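Local coordinates for membrane lipoprotein family protein (Aeropyrum pernix, PDB 4PEV), which probably acts as the solute-binding lipoprotein of an ABC transporter for nucleosides, and holds adenosine in its ligand pocket, at residues N175-S178 and K179-E183. Numbering follows the deposited sequence.
Sequences NNIS and KATGE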
ATOM      1  N   ASN C 175       7.549  10.687 -18.508  1.00 30.55           N
ATOM      2  CA  ASN C 175       7.446  11.230 -19.852  1.00 31.34           C
ATOM      3  C   ASN C 175       7.514  12.758 -19.887  1.00 31.70           C
ATOM      4  O   ASN C 175       8.267  13.335 -20.677  1.00 31.76           O
ATOM      5  CB  ASN C 175       6.135  10.774 -20.481  1.00 33.63           C
ATOM      6  CG  ASN C 175       6.139  10.880 -21.986  1.00 34.16           C
ATOM      7  OD1 ASN C 175       7.198  10.823 -22.614  1.00 34.61           O
ATOM      8  ND2 ASN C 175       4.953  11.014 -22.577  1.00 32.53           N
ATOM      9  N   ASN C 176       6.734  13.416 -19.030  1.00 30.68           N
ATOM     10  CA  ASN C 176       6.758  14.880 -18.972  1.00 31.22           C
ATOM     11  C   ASN C 176       8.090  15.424 -18.486  1.00 31.32           C
ATOM     12  O   ASN C 176       8.533  16.476 -18.946  1.00 32.22           O
ATOM     13  CB  ASN C 176       5.653  15.429 -18.078  1.00 30.94           C
ATOM     14  CG  ASN C 176       4.282  14.982 -18.519  1.00 31.06           C
ATOM     15  OD1 ASN C 176       3.955  15.002 -19.701  1.00 29.58           O
ATOM     16  ND2 ASN C 176       3.475  14.555 -17.566  1.00 31.76           N
ATOM     17  N   ILE C 177       8.729  14.726 -17.555  1.00 30.17           N
ATOM     18  CA  ILE C 177      10.040  15.160 -17.091  1.00 30.15           C
ATOM     19  C   ILE C 177      11.041  15.090 -18.239  1.00 29.77           C
ATOM     20  O   ILE C 177      11.871  15.975 -18.418  1.00 29.55           O
ATOM     21  CB  ILE C 177      10.528  14.331 -15.884  1.00 29.77           C
ATOM     22  CG1 ILE C 177       9.702  14.695 -14.641  1.00 29.10           C
ATOM     23  CG2 ILE C 177      12.022  14.569 -15.621  1.00 29.16           C
ATOM     24  CD1 ILE C 177      10.036  13.874 -13.406  1.00 29.23           C
ATOM     25  N   SER C 178      10.941  14.040 -19.030  1.00 31.16           N
ATOM     26  CA  SER C 178      11.877  13.845 -20.122  1.00 31.90           C
ATOM     27  C   SER C 178      11.616  14.880 -21.207  1.00 33.01           C
ATOM     28  O   SER C 178      12.551  15.502 -21.716  1.00 33.48           O
ATOM     29  CB  SER C 178      11.797  12.416 -20.670  1.00 30.79           C
ATOM     30  OG  SER C 178      13.109  11.943 -20.870  1.00 31.09           O
ATOM     31  N   LYS C 179      10.340  15.092 -21.524  1.00 34.71           N
ATOM     32  CA  LYS C 179       9.949  16.081 -22.525  1.00 34.48           C
ATOM     33  C   LYS C 179      10.293  17.525 -22.163  1.00 33.82           C
ATOM     34  O   LYS C 179      10.533  18.336 -23.049  1.00 35.62           O
ATOM     35  CB  LYS C 179       8.465  15.972 -22.793  1.00 37.57           C
ATOM     36  CG  LYS C 179       8.096  14.769 -23.638  1.00 41.14           C
ATOM     37  CD  LYS C 179       6.590  14.713 -23.870  1.00 45.16           C
ATOM     38  CE  LYS C 179       6.230  13.519 -24.753  1.00 50.37           C
ATOM     39  NZ  LYS C 179       4.849  13.577 -25.330  1.00 51.96           N
ATOM     40  N   ALA C 180      10.332  17.852 -20.876  1.00 33.86           N
ATOM     41  CA  ALA C 180      10.603  19.224 -20.449  1.00 34.44           C
ATOM     42  C   ALA C 180      12.072  19.483 -20.209  1.00 35.08           C
ATOM     43  O   ALA C 180      12.496  20.627 -20.153  1.00 36.36           O
ATOM     44  CB  ALA C 180       9.828  19.537 -19.187  1.00 35.87           C
ATOM     45  N   THR C 181      12.839  18.417 -20.043  1.00 36.52           N
ATOM     46  CA  THR C 181      14.236  18.505 -19.645  1.00 36.70           C
ATOM     47  C   THR C 181      15.189  17.961 -20.693  1.00 37.10           C
ATOM     48  O   THR C 181      16.345  18.355 -20.737  1.00 34.50           O
ATOM     49  CB  THR C 181      14.449  17.688 -18.364  1.00 38.69           C
ATOM     50  OG1 THR C 181      13.611  18.217 -17.336  1.00 39.97           O
ATOM     51  CG2 THR C 181      15.896  17.746 -17.894  1.00 41.08           C
ATOM     52  N   GLY C 182      14.725  17.007 -21.498  1.00 39.64           N
ATOM     53  CA  GLY C 182      15.574  16.356 -22.498  1.00 41.63           C
ATOM     54  C   GLY C 182      16.544  15.342 -21.918  1.00 43.29           C
ATOM     55  O   GLY C 182      17.376  14.777 -22.631  1.00 42.58           O
ATOM     56  N   GLU C 183      16.446  15.109 -20.617  1.00 49.24           N
ATOM     57  CA  GLU C 183      17.247  14.095 -19.977  1.00 54.08           C
ATOM     58  C   GLU C 183      16.322  12.973 -19.550  1.00 51.19           C
ATOM     59  O   GLU C 183      15.159  13.196 -19.232  1.00 49.06           O
ATOM     60  CB  GLU C 183      18.034  14.677 -18.798  1.00 57.99           C
ATOM     61  CG  GLU C 183      19.368  13.969 -18.565  1.00 64.74           C
ATOM     62  CD  GLU C 183      20.332  14.016 -19.767  1.00 68.64           C
ATOM     63  OE1 GLU C 183      20.294  14.985 -20.563  1.00 67.42           O
ATOM     64  OE2 GLU C 183      21.142  13.070 -19.917  1.00 70.80           O
TER
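Asn175 O accepts the backbone N-H of Lys179 at 2.8 Å, an i to i+4 bond of the last turns of helix 159-181. Ala180 N repeats the pattern on Asn176 O at 3.0 Å. The next step is poorer: Thr181 N divides between two weak acceptors, Ile177 O and, at 3.4 Å, Ser178 O. Thr181 OG1 gives Ile177 O a second weak bond. Gly182 N then restores a firm bond to Ser178 O at 2.7 Å. Gly182 is the first residue to leave the helical conformation. Its phi is positive (76°), and the chain turns off the helix there.

Ser178 ties down the turn. Its OG donates to Glu183 O at 2.9 Å, from above the carbonyl plane rather than on a lone pair. Ser178 CA also makes a CA-H...O contact with that oxygen, at 3.5 Å. On another side of the helix, the Lys179 chain crosses the Asn175 side chain at a slant. Its CG is anti to the carbonyl carbon (chi1 -75°) and the chain beyond is fully extended. This brings CE to 3.6 Å from both OD1 and ND2 of Asn175, an aliphatic contact with the amide. Asn175 ND2 hydrogen-bonds to Tyr212 OH, and Asn176 ND2 chiefly to Trp372 O. Ile177 packs on Ala185 and Ile275.

This is a helix C-terminus far from the adenosine site, just before strand 186-191 of the mixed sheet. The helix ends at Gly182, whose positive phi turns the chain away, and a serine hydroxyl holds the departing chain against the last helical turn.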